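Local coordinates for protein BPH (PDB 5OVS) that probably degrades proteins or peptides as an N-terminal nucleophile hydrolase of the proteasome family, assembled as a tetradecameric double ring, at residues K[2-6]-K[162-167]; K[15-21]-K[175-181]; K[57-61]-K[87-92]; K[109-113]-K[134-138]. Residues are numbered along the deposited sequence.

Interaction 1: residues K[2-6]-K[162-167]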
loop_
_atom_site.group_PDB
_atom_site.type_symbol
_atom_site.label_atom_id
_atom_site.label_comp_id
_atom_site.label_asym_id
_atom_site.label_seq_id
_atom_site.Cartn_x
_atom_site.Cartn_y
_atom_site.Cartn_z
ATOM N N THR K 2 -13.863 9.434 32.158
ATOM C CA THR K 2 -12.898 9.831 33.168
ATOM C C THR K 2 -13.186 9.097 34.466
ATOM O O THR K 2 -14.315 9.106 34.954
ATOM C CB THR K 2 -12.946 11.326 33.455
ATOM O OG1 THR K 2 -12.708 12.045 32.239
ATOM C CG2 THR K 2 -11.879 11.707 34.478
ATOM N N VAL K 3 -12.148 8.467 35.008
ATOM C CA VAL K 3 -12.198 7.855 36.330
ATOM C C VAL K 3 -11.072 8.460 37.168
ATOM O O VAL K 3 -9.981 8.705 36.653
ATOM C CB VAL K 3 -12.048 6.322 36.280
ATOM C CG1 VAL K 3 -13.293 5.674 35.693
ATOM C CG2 VAL K 3 -10.812 5.903 35.495
ATOM N N THR K 4 -11.339 8.725 38.437
ATOM C CA THR K 4 -10.341 9.303 39.309
ATOM C C THR K 4 -10.246 8.538 40.630
ATOM O O THR K 4 -11.192 7.856 41.078
ATOM C CB THR K 4 -10.629 10.782 39.605
ATOM O OG1 THR K 4 -11.910 10.898 40.229
ATOM C CG2 THR K 4 -10.615 11.624 38.304
ATOM N N ILE K 5 -9.084 8.657 41.251
ATOM C CA ILE K 5 -8.857 7.998 42.504
ATOM C C ILE K 5 -7.944 8.876 43.355
ATOM O O ILE K 5 -6.991 9.462 42.854
ATOM C CB ILE K 5 -8.286 6.591 42.272
ATOM C CG1 ILE K 5 -8.504 5.735 43.519
ATOM C CG2 ILE K 5 -6.832 6.662 41.832
ATOM C CD1 ILE K 5 -8.378 4.262 43.258
ATOM N N VAL K 6 -8.285 8.995 44.632
ATOM C CA VAL K 6 -7.641 9.949 45.522
ATOM C C VAL K 6 -7.509 9.377 46.934
ATOM O O VAL K 6 -8.402 8.691 47.458
ATOM C CB VAL K 6 -8.411 11.273 45.584
ATOM C CG1 VAL K 6 -7.696 12.257 46.498
ATOM C CG2 VAL K 6 -8.587 11.861 44.187
ATOM N N VAL K 162 -11.991 16.146 45.838
ATOM C CA VAL K 162 -10.901 16.241 44.871
ATOM C C VAL K 162 -11.089 15.255 43.710
ATOM O O VAL K 162 -10.863 15.612 42.534
ATOM C CB VAL K 162 -9.532 16.049 45.539
ATOM C CG1 VAL K 162 -8.427 16.056 44.497
ATOM C CG2 VAL K 162 -9.303 17.153 46.566
ATOM N N ALA K 163 -11.501 14.031 44.039
ATOM C CA ALA K 163 -11.767 12.998 43.031
ATOM C C ALA K 163 -12.886 13.433 42.109
ATOM O O ALA K 163 -12.778 13.308 40.898
ATOM C CB ALA K 163 -12.133 11.685 43.699
ATOM N N ARG K 164 -13.956 13.965 42.698
ATOM C CA ARG K 164 -15.095 14.452 41.924
ATOM C C ARG K 164 -14.687 15.621 41.054
ATOM O O ARG K 164 -15.054 15.686 39.888
ATOM C CB ARG K 164 -16.239 14.880 42.838
ATOM C CG ARG K 164 -16.924 13.726 43.547
ATOM C CD ARG K 164 -17.917 14.255 44.557
ATOM N NE ARG K 164 -19.015 14.943 43.894
ATOM C CZ ARG K 164 -20.023 14.339 43.263
ATOM N NH1 ARG K 164 -20.101 13.013 43.195
ATOM N NH2 ARG K 164 -20.959 15.072 42.676
ATOM N N LEU K 165 -13.938 16.552 41.621
ATOM C CA LEU K 165 -13.528 17.718 40.859
ATOM C C LEU K 165 -12.754 17.284 39.613
ATOM O O LEU K 165 -12.879 17.899 38.564
ATOM C CB LEU K 165 -12.712 18.687 41.721
ATOM C CG LEU K 165 -12.399 20.033 41.048
ATOM C CD1 LEU K 165 -13.671 20.828 40.795
ATOM C CD2 LEU K 165 -11.430 20.860 41.876
ATOM N N GLY K 166 -11.971 16.216 39.729
ATOM C CA GLY K 166 -11.204 15.703 38.607
ATOM C C GLY K 166 -12.090 15.310 37.449
ATOM O O GLY K 166 -11.784 15.558 36.290
ATOM N N VAL K 167 -13.211 14.702 37.775
ATOM C CA VAL K 167 -14.156 14.260 36.776
ATOM C C VAL K 167 -14.858 15.455 36.121
ATOM O O VAL K 167 -15.128 15.425 34.925
ATOM C CB VAL K 167 -15.183 13.313 37.421
ATOM C CG1 VAL K 167 -16.273 12.924 36.429
ATOM C CG2 VAL K 167 -14.473 12.078 37.980
#
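The strand segment 3-6 and the helix segment 162-167 run nearly antiparallel, at 157° between their directions, with axes 7.4 Å apart at closest approach. The CA atoms of Thr4 and Ala163 lie 5.4 Å apart. Thr2 CA and Val167 CA are 5.8 Å apart. Thr2, Thr4 and Val6 turn CB toward the helix. Val3 and Ile5 turn away, to Leu112 on the second sheet. Strand 3-8 thus faces a helix on one side and the second sheet on the other, as in the αββα sandwich of N-terminal nucleophile hydrolases. Thr4 makes the one hydrogen bond between the segments. Its OG1 donates to Ala163 O at 2.6 Å. Gly166 lets the helix come close, since a CB there would clash with Thr4 CG2. Further along the strand, Val6 CG2 packs on Ala163 CB at 3.6 Å and on Val162 CG1 at 4.2 Å. At the other end, Thr2 CG2 lies 4.1 Å from Val167 CA, while Thr2 OG1 hydrogen-bonds to Ser177.

Interaction 2: residues K[15-21]-K[175-181]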
loop_
_atom_site.group_PDB
_atom_site.type_symbol
_atom_site.label_atom_id
_atom_site.label_comp_id
_atom_site.label_asym_id
_atom_site.label_seq_id
_atom_site.Cartn_x
_atom_site.Cartn_y
_atom_site.Cartn_z
ATOM N N ALA K 15 -13.931 8.193 41.822
ATOM C CA ALA K 15 -15.042 8.797 41.078
ATOM C C ALA K 15 -15.031 8.443 39.599
ATOM O O ALA K 15 -14.064 7.894 39.084
ATOM C CB ALA K 15 -15.043 10.304 41.265
ATOM N N ALA K 16 -16.134 8.743 38.927
ATOM C CA ALA K 16 -16.254 8.488 37.500
ATOM C C ALA K 16 -17.354 9.351 36.936
ATOM O O ALA K 16 -18.302 9.694 37.639
ATOM C CB ALA K 16 -16.551 7.020 37.223
ATOM N N ASP K 17 -17.220 9.707 35.667
ATOM C CA ASP K 17 -18.319 10.339 34.961
ATOM C C ASP K 17 -19.341 9.235 34.626
ATOM O O ASP K 17 -19.142 8.078 34.969
ATOM C CB ASP K 17 -17.816 11.089 33.714
ATOM C CG ASP K 17 -17.781 10.224 32.493
ATOM O OD1 ASP K 17 -16.884 9.360 32.368
ATOM O OD2 ASP K 17 -18.676 10.414 31.650
ATOM N N THR K 18 -20.438 9.588 33.978
ATOM C CA THR K 18 -21.495 8.616 33.714
ATOM C C THR K 18 -21.958 8.543 32.260
ATOM O O THR K 18 -22.946 7.863 31.974
ATOM C CB THR K 18 -22.700 8.961 34.578
ATOM O OG1 THR K 18 -22.946 10.363 34.479
ATOM C CG2 THR K 18 -22.423 8.595 36.021
ATOM N N LEU K 19 -21.239 9.219 31.354
ATOM C CA LEU K 19 -21.610 9.286 29.942
ATOM C C LEU K 19 -21.072 8.101 29.138
ATOM O O LEU K 19 -19.899 7.770 29.221
ATOM C CB LEU K 19 -21.085 10.602 29.330
ATOM C CG LEU K 19 -21.329 10.880 27.860
ATOM C CD1 LEU K 19 -22.819 11.015 27.645
ATOM C CD2 LEU K 19 -20.609 12.138 27.376
ATOM N N THR K 20 -21.931 7.481 28.333
ATOM C CA THR K 20 -21.490 6.501 27.328
ATOM C C THR K 20 -21.488 7.147 25.931
ATOM O O THR K 20 -22.273 8.042 25.654
ATOM C CB THR K 20 -22.424 5.289 27.289
ATOM O OG1 THR K 20 -22.561 4.734 28.603
ATOM C CG2 THR K 20 -21.901 4.223 26.339
ATOM N N LYS K 21 -20.612 6.677 25.057
ATOM C CA LYS K 21 -20.614 7.137 23.669
ATOM C C LYS K 21 -20.872 5.993 22.712
ATOM O O LYS K 21 -20.409 4.875 22.903
ATOM C CB LYS K 21 -19.302 7.833 23.288
ATOM C CG LYS K 21 -18.980 9.044 24.139
ATOM C CD LYS K 21 -19.937 10.198 23.900
ATOM C CE LYS K 21 -19.725 10.844 22.532
ATOM N NZ LYS K 21 -18.329 11.275 22.329
ATOM N N ASP K 175 -15.329 15.815 25.099
ATOM C CA ASP K 175 -16.614 15.326 24.590
ATOM C C ASP K 175 -16.945 13.861 24.936
ATOM O O ASP K 175 -18.070 13.409 24.687
ATOM C CB ASP K 175 -16.745 15.588 23.082
ATOM C CG ASP K 175 -15.738 14.814 22.244
ATOM O OD1 ASP K 175 -15.181 13.813 22.733
ATOM O OD2 ASP K 175 -15.513 15.220 21.063
ATOM N N GLU K 176 -15.987 13.129 25.496
ATOM C CA GLU K 176 -16.223 11.750 25.901
ATOM C C GLU K 176 -16.567 11.597 27.390
ATOM O O GLU K 176 -16.758 10.490 27.861
ATOM C CB GLU K 176 -15.008 10.877 25.531
ATOM C CG GLU K 176 -14.715 10.865 24.036
ATOM C CD GLU K 176 -13.646 9.868 23.618
ATOM O OE1 GLU K 176 -12.822 9.449 24.454
ATOM O OE2 GLU K 176 -13.621 9.492 22.430
ATOM N N SER K 177 -16.657 12.701 28.126
ATOM C CA SER K 177 -16.987 12.661 29.554
ATOM C C SER K 177 -18.190 13.552 29.837
ATOM O O SER K 177 -18.317 14.617 29.232
ATOM C CB SER K 177 -15.782 13.142 30.374
ATOM O OG SER K 177 -14.697 12.225 30.313
ATOM N N GLY K 178 -19.065 13.139 30.759
ATOM C CA GLY K 178 -20.270 13.921 31.075
ATOM C C GLY K 178 -20.812 13.748 32.478
ATOM O O GLY K 178 -20.665 12.686 33.084
ATOM N N LEU K 179 -21.446 14.807 32.985
ATOM C CA LEU K 179 -22.084 14.802 34.306
ATOM C C LEU K 179 -23.399 14.037 34.240
ATOM O O LEU K 179 -24.003 13.967 33.181
ATOM C CB LEU K 179 -22.358 16.237 34.780
ATOM C CG LEU K 179 -21.145 17.159 34.985
ATOM C CD1 LEU K 179 -21.604 18.550 35.408
ATOM C CD2 LEU K 179 -20.164 16.596 36.007
ATOM N N PRO K 180 -23.869 13.489 35.378
ATOM C CA PRO K 180 -23.315 13.634 36.729
ATOM C C PRO K 180 -22.077 12.801 36.984
ATOM O O PRO K 180 -21.773 11.862 36.240
ATOM C CB PRO K 180 -24.453 13.144 37.631
ATOM C CG PRO K 180 -25.177 12.154 36.785
ATOM C CD PRO K 180 -25.107 12.687 35.385
ATOM N N VAL K 181 -21.378 13.176 38.050
ATOM C CA VAL K 181 -20.283 12.409 38.596
ATOM C C VAL K 181 -20.791 11.449 39.678
ATOM O O VAL K 181 -21.596 11.815 40.523
ATOM C CB VAL K 181 -19.258 13.351 39.250
ATOM C CG1 VAL K 181 -18.020 12.578 39.692
ATOM C CG2 VAL K 181 -18.919 14.491 38.284
HETATM O O HOH W 1 -24.051 11.032 31.835
HETATM O O HOH W 2 -17.585 8.103 27.460
HETATM O O HOH W 3 -16.593 9.306 21.346
#
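Leu19 lays its side chain against the backbone of 175-178. Its CB is 3.5 Å from Gly178 N, and its CD2 is 3.7 Å from Ser177 C. Glycine fits this spot, because a CB on residue 178 would be tight against Leu19 CB. Asp17 organises the middle. Its OD2 accepts from Leu19 N at 2.8 Å, forming an Asx turn, and from Gly178 N at 2.9 Å. Thr18 N donates a backbone hydrogen bond to Gly178 O at 3.2 Å. Thr18 OG1 donates to Pro180 O at 2.6 Å, and a water joins the same hydroxyl to Leu179 O. The peptide bond before Pro180 is cis. Further on, a second water links Leu19 O to Glu176 O. Lys21 NZ donates to Asp175 O of its own chain at 3.2 Å. Between subunits, Lys21 pairs with Asp175 of a neighbouring subunit in a salt bridge, and the pairing is reciprocal, so the loop contributes to a subunit interface. The other oxygen of Asp17, OD1, makes a salt bridge with Lys37 and accepts from Thr2 N. Asp17 also touches Thr1, and Glu176 shares a backbone hydrogen bond with it. An N-terminal threonine next to an aspartate-lysine pair is consistent with the active site of proteasome beta subunits, where the N-terminal threonine is the nucleophile.

Interaction 3: residues K[57-61]-K[87-92]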
loop_
_atom_site.group_PDB
_atom_site.type_symbol
_atom_site.label_atom_id
_atom_site.label_comp_id
_atom_site.label_asym_id
_atom_site.label_seq_id
_atom_site.Cartn_x
_atom_site.Cartn_y
_atom_site.Cartn_z
ATOM N N ILE K 57 -18.751 -7.426 31.576
ATOM C CA ILE K 57 -17.810 -8.544 31.545
ATOM C C ILE K 57 -17.223 -8.764 32.941
ATOM O O ILE K 57 -17.271 -9.884 33.459
ATOM C CB ILE K 57 -16.688 -8.354 30.500
ATOM C CG1 ILE K 57 -17.254 -8.450 29.082
ATOM C CG2 ILE K 57 -15.613 -9.424 30.655
ATOM C CD1 ILE K 57 -16.301 -8.000 27.993
ATOM N N LEU K 58 -16.720 -7.697 33.563
ATOM C CA LEU K 58 -15.968 -7.830 34.824
ATOM C C LEU K 58 -16.802 -8.317 35.999
ATOM O O LEU K 58 -16.348 -9.169 36.746
ATOM C CB LEU K 58 -15.249 -6.529 35.182
ATOM C CG LEU K 58 -14.111 -6.031 34.271
ATOM C CD1 LEU K 58 -13.026 -5.387 35.124
ATOM C CD2 LEU K 58 -13.482 -7.115 33.411
ATOM N N ALA K 59 -18.015 -7.786 36.142
ATOM C CA ALA K 59 -18.969 -8.234 37.166
ATOM C C ALA K 59 -19.323 -9.709 37.008
ATOM O O ALA K 59 -19.285 -10.467 37.966
ATOM C CB ALA K 59 -20.226 -7.383 37.120
ATOM N N ASP K 60 -19.669 -10.099 35.788
ATOM C CA ASP K 60 -19.882 -11.502 35.420
ATOM C C ASP K 60 -18.675 -12.344 35.827
ATOM O O ASP K 60 -18.792 -13.319 36.578
ATOM C CB ASP K 60 -20.099 -11.599 33.910
ATOM C CG ASP K 60 -20.610 -12.941 33.468
ATOM O OD1 ASP K 60 -21.836 -13.158 33.538
ATOM O OD2 ASP K 60 -19.806 -13.768 33.003
ATOM N N TYR K 61 -17.503 -11.947 35.355
ATOM C CA TYR K 61 -16.284 -12.684 35.653
ATOM C C TYR K 61 -16.067 -12.866 37.160
ATOM O O TYR K 61 -15.840 -13.984 37.629
ATOM C CB TYR K 61 -15.072 -11.998 35.026
ATOM C CG TYR K 61 -13.780 -12.717 35.322
ATOM C CD1 TYR K 61 -13.485 -13.940 34.719
ATOM C CD2 TYR K 61 -12.855 -12.186 36.222
ATOM C CE1 TYR K 61 -12.302 -14.609 34.997
ATOM C CE2 TYR K 61 -11.672 -12.843 36.507
ATOM C CZ TYR K 61 -11.396 -14.052 35.894
ATOM O OH TYR K 61 -10.216 -14.701 36.177
ATOM N N ALA K 87 -9.097 -14.980 30.456
ATOM C CA ALA K 87 -10.547 -15.150 30.377
ATOM C C ALA K 87 -11.194 -14.178 29.383
ATOM O O ALA K 87 -12.159 -14.541 28.719
ATOM C CB ALA K 87 -11.173 -15.002 31.754
ATOM N N LEU K 88 -10.677 -12.952 29.277
ATOM C CA LEU K 88 -11.192 -11.982 28.287
ATOM C C LEU K 88 -11.071 -12.500 26.862
ATOM O O LEU K 88 -11.965 -12.309 26.048
ATOM C CB LEU K 88 -10.466 -10.642 28.383
ATOM C CG LEU K 88 -10.709 -9.827 29.653
ATOM C CD1 LEU K 88 -9.786 -8.621 29.705
ATOM C CD2 LEU K 88 -12.160 -9.386 29.767
ATOM N N LYS K 89 -9.954 -13.154 26.568
ATOM C CA LYS K 89 -9.742 -13.752 25.259
ATOM C C LYS K 89 -10.578 -15.007 25.073
ATOM O O LYS K 89 -11.181 -15.202 24.025
ATOM C CB LYS K 89 -8.281 -14.118 25.083
ATOM C CG LYS K 89 -7.373 -12.914 25.031
ATOM C CD LYS K 89 -5.922 -13.342 25.015
ATOM C CE LYS K 89 -5.517 -13.909 23.660
ATOM N NZ LYS K 89 -4.101 -14.362 23.696
ATOM N N GLU K 90 -10.607 -15.858 26.096
ATOM C CA GLU K 90 -11.221 -17.172 25.974
ATOM C C GLU K 90 -12.747 -17.172 26.010
ATOM O O GLU K 90 -13.361 -17.911 25.264
ATOM C CB GLU K 90 -10.700 -18.107 27.061
ATOM C CG GLU K 90 -11.051 -19.565 26.792
ATOM C CD GLU K 90 -10.819 -20.461 27.987
ATOM O OE1 GLU K 90 -10.240 -19.982 28.990
ATOM O OE2 GLU K 90 -11.223 -21.644 27.918
ATOM N N HIS K 91 -13.355 -16.369 26.878
ATOM C CA HIS K 91 -14.811 -16.404 27.069
ATOM C C HIS K 91 -15.562 -15.165 26.628
ATOM O O HIS K 91 -16.759 -15.246 26.427
ATOM C CB HIS K 91 -15.151 -16.660 28.538
ATOM C CG HIS K 91 -14.460 -17.856 29.114
ATOM N ND1 HIS K 91 -14.834 -19.149 28.812
ATOM C CD2 HIS K 91 -13.410 -17.956 29.964
ATOM C CE1 HIS K 91 -14.047 -19.995 29.455
ATOM N NE2 HIS K 91 -13.175 -19.296 30.162
ATOM N N TYR K 92 -14.893 -14.024 26.497
ATOM C CA TYR K 92 -15.596 -12.753 26.272
ATOM C C TYR K 92 -15.204 -12.029 24.974
ATOM O O TYR K 92 -15.565 -10.864 24.774
ATOM C CB TYR K 92 -15.418 -11.815 27.477
ATOM C CG TYR K 92 -15.893 -12.382 28.806
ATOM C CD1 TYR K 92 -17.233 -12.343 29.166
ATOM C CD2 TYR K 92 -14.990 -12.935 29.708
ATOM C CE1 TYR K 92 -17.662 -12.858 30.383
ATOM C CE2 TYR K 92 -15.405 -13.441 30.928
ATOM C CZ TYR K 92 -16.737 -13.404 31.259
ATOM O OH TYR K 92 -17.136 -13.911 32.469
#
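Two helices of the αββα sandwich meet here, on the helical layer beside the sheet that holds strand 111-115. The segments cross almost at right angles, at 92°, with axes 11.9 Å apart. This is too wide for backbone contact, so side chains fill the gap. The apolar packing starts at Ile57. Its CG2 lies 3.6 Å from Leu88 CD2, and Leu58 CD2 is a looser 4.5 Å from Leu88 CD2. At the far end, Tyr61 CE1 rests on Ala87 CB at 3.5 Å. The Tyr61 and Tyr92 rings also come near, with CD1 of Tyr61 4.3 Å from CE2 of Tyr92. A CH-pi contact joins Ile57 to Tyr92: CG2 of Ile57 sits over the face of the Tyr92 ring, 3.6 Å from its centroid. Tyr92 thus fills the space between the two segments. A neighbouring subunit packs beside this contact, with its Phe78 on Ile57 and its Asn82 on Tyr92. The polar contribution is a single hydrogen bond, near the plane of the Tyr92 ring, in which Tyr92 OH donates to Asp60 OD2 at 2.7 Å.

Interaction 4: residues K[109-113]-K[134-138]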
loop_
_atom_site.group_PDB
_atom_site.type_symbol
_atom_site.label_atom_id
_atom_site.label_comp_id
_atom_site.label_asym_id
_atom_site.label_seq_id
_atom_site.Cartn_x
_atom_site.Cartn_y
_atom_site.Cartn_z
ATOM N N MET K 109 -8.586 -1.951 28.483
ATOM C CA MET K 109 -9.187 -1.111 29.489
ATOM C C MET K 109 -8.132 -0.678 30.482
ATOM O O MET K 109 -7.146 -1.370 30.711
ATOM C CB MET K 109 -10.324 -1.845 30.189
ATOM C CG MET K 109 -9.963 -3.250 30.587
ATOM S SD MET K 109 -11.090 -3.948 31.789
ATOM C CE MET K 109 -10.294 -5.526 32.045
ATOM N N ASP K 110 -8.330 0.499 31.041
ATOM C CA ASP K 110 -7.526 0.972 32.140
ATOM C C ASP K 110 -8.467 0.999 33.339
ATOM O O ASP K 110 -9.637 1.343 33.192
ATOM C CB ASP K 110 -6.996 2.363 31.831
ATOM C CG ASP K 110 -6.126 2.395 30.581
ATOM O OD1 ASP K 110 -5.204 1.566 30.461
ATOM O OD2 ASP K 110 -6.342 3.266 29.720
ATOM N N VAL K 111 -8.001 0.605 34.517
ATOM C CA VAL K 111 -8.866 0.698 35.699
ATOM C C VAL K 111 -8.182 1.304 36.905
ATOM O O VAL K 111 -6.960 1.268 37.024
ATOM C CB VAL K 111 -9.476 -0.663 36.105
ATOM C CG1 VAL K 111 -10.108 -1.327 34.901
ATOM C CG2 VAL K 111 -8.425 -1.546 36.764
ATOM N N LEU K 112 -8.995 1.894 37.774
ATOM C CA LEU K 112 -8.547 2.312 39.091
ATOM C C LEU K 112 -9.259 1.415 40.125
ATOM O O LEU K 112 -10.418 1.054 39.946
ATOM C CB LEU K 112 -8.852 3.783 39.304
ATOM C CG LEU K 112 -8.231 4.709 38.242
ATOM C CD1 LEU K 112 -8.742 6.123 38.419
ATOM C CD2 LEU K 112 -6.717 4.683 38.325
ATOM N N ILE K 113 -8.535 1.028 41.170
ATOM C CA ILE K 113 -9.033 0.130 42.216
ATOM C C ILE K 113 -8.823 0.786 43.573
ATOM O O ILE K 113 -7.688 0.982 43.997
ATOM C CB ILE K 113 -8.276 -1.194 42.206
ATOM C CG1 ILE K 113 -8.508 -1.899 40.878
ATOM C CG2 ILE K 113 -8.719 -2.083 43.388
ATOM C CD1 ILE K 113 -7.526 -3.007 40.613
ATOM N N PHE K 134 -3.001 10.799 44.026
ATOM C CA PHE K 134 -4.137 10.666 43.138
ATOM C C PHE K 134 -3.719 10.139 41.773
ATOM O O PHE K 134 -2.533 10.074 41.470
ATOM C CB PHE K 134 -4.870 11.998 42.997
ATOM C CG PHE K 134 -4.034 13.131 42.450
ATOM C CD1 PHE K 134 -3.917 13.330 41.081
ATOM C CD2 PHE K 134 -3.434 14.041 43.300
ATOM C CE1 PHE K 134 -3.181 14.398 40.567
ATOM C CE2 PHE K 134 -2.699 15.107 42.805
ATOM C CZ PHE K 134 -2.573 15.289 41.435
ATOM N N TYR K 135 -4.695 9.714 40.975
ATOM C CA TYR K 135 -4.471 9.484 39.550
ATOM C C TYR K 135 -5.802 9.407 38.823
ATOM O O TYR K 135 -6.861 9.449 39.453
ATOM C CB TYR K 135 -3.600 8.232 39.275
ATOM C CG TYR K 135 -2.803 8.334 37.984
ATOM C CD1 TYR K 135 -1.953 9.415 37.750
ATOM C CD2 TYR K 135 -2.907 7.361 36.992
ATOM C CE1 TYR K 135 -1.249 9.531 36.563
ATOM C CE2 TYR K 135 -2.203 7.464 35.803
ATOM C CZ TYR K 135 -1.377 8.548 35.597
ATOM O OH TYR K 135 -0.664 8.642 34.433
ATOM N N ALA K 136 -5.741 9.347 37.492
ATOM C CA ALA K 136 -6.932 9.317 36.634
ATOM C C ALA K 136 -6.649 8.532 35.360
ATOM O O ALA K 136 -5.525 8.530 34.884
ATOM C CB ALA K 136 -7.353 10.733 36.275
ATOM N N TYR K 137 -7.673 7.868 34.826
ATOM C CA TYR K 137 -7.593 7.153 33.542
ATOM C C TYR K 137 -8.806 7.518 32.718
ATOM O O TYR K 137 -9.750 8.158 33.211
ATOM C CB TYR K 137 -7.585 5.633 33.735
ATOM C CG TYR K 137 -6.246 4.990 34.063
ATOM C CD1 TYR K 137 -5.087 5.326 33.363
ATOM C CD2 TYR K 137 -6.157 3.998 35.064
ATOM C CE1 TYR K 137 -3.873 4.723 33.660
ATOM C CE2 TYR K 137 -4.948 3.396 35.377
ATOM C CZ TYR K 137 -3.813 3.760 34.677
ATOM O OH TYR K 137 -2.616 3.155 34.987
ATOM N N GLY K 138 -8.771 7.088 31.464
ATOM C CA GLY K 138 -9.751 7.487 30.466
ATOM C C GLY K 138 -9.219 8.623 29.599
ATOM O O GLY K 138 -8.198 9.232 29.900
HETATM O O HOH W 4 -7.060 5.654 29.976
#
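Strands 134-137 and 111-115 belong to different sheets, so they meet through side chains. The axes of the segments 111-113 and 134-137 come within 7.3 Å, with 147° between their N-to-C directions. Tyr135 is the first residue of its segment to touch 109-113. Its carbonyl O is 4.0 Å from Leu112 CD1, while its ring stacks with Phe131 and packs on Trp22 of a neighbouring subunit. At Ala136, CA is 4.1 Å from the same Leu112 CD1. Its CB points away from 109-113, to Ser141 and Ala144 on helix 141-151. Tyr137 is the main contact. Asp110 CB lies over one face of its ring, 3.8 Å from the centroid, in a CH-pi contact. Leu112 CD2 touches Tyr137 CD2 at 3.4 Å. Val111 O sits at the ring edge, 3.4 Å from Tyr137 CE2. Trp22 of the same neighbouring subunit meets the Tyr137 ring edge-to-face, so this ring lies where the sheets and the subunit interface join. Gly138 follows the strand. Its positive phi, 98°, suits a residue without a side chain. A water bridges the segments here: it accepts from Gly138 N at 2.7 Å and donates to Asp110 OD2 at 2.5 Å. Asp110 OD1 accepts from Ala124 N. Packing of this kind, face to face between two antiparallel sheets, forms the ββ centre of the αββα sandwich in proteasome-type subunits.

Interactions 1, 2 and 4 share one sheet, in which strand 3-8 lies between 11-16 and 134-137. Interaction 1 joins interaction 4 through Val3 N to Tyr137 O and Ile5 N to Tyr135 O, both 3.0 Å. It joins interaction 2 through Thr4 O to Ala15 N at 2.9 Å and Thr2 OG1 to Ser177 OG at 2.8 Å. Interaction 2 lies at the probable active site, beside Thr1. Interaction 3 belongs to the other helical layer, with its centre about 27 Å from that of interaction 1. Met109 CE ties it to interaction 4, 3.8 Å from Leu58 CD2 and 3.9 Å from Leu88 CD1.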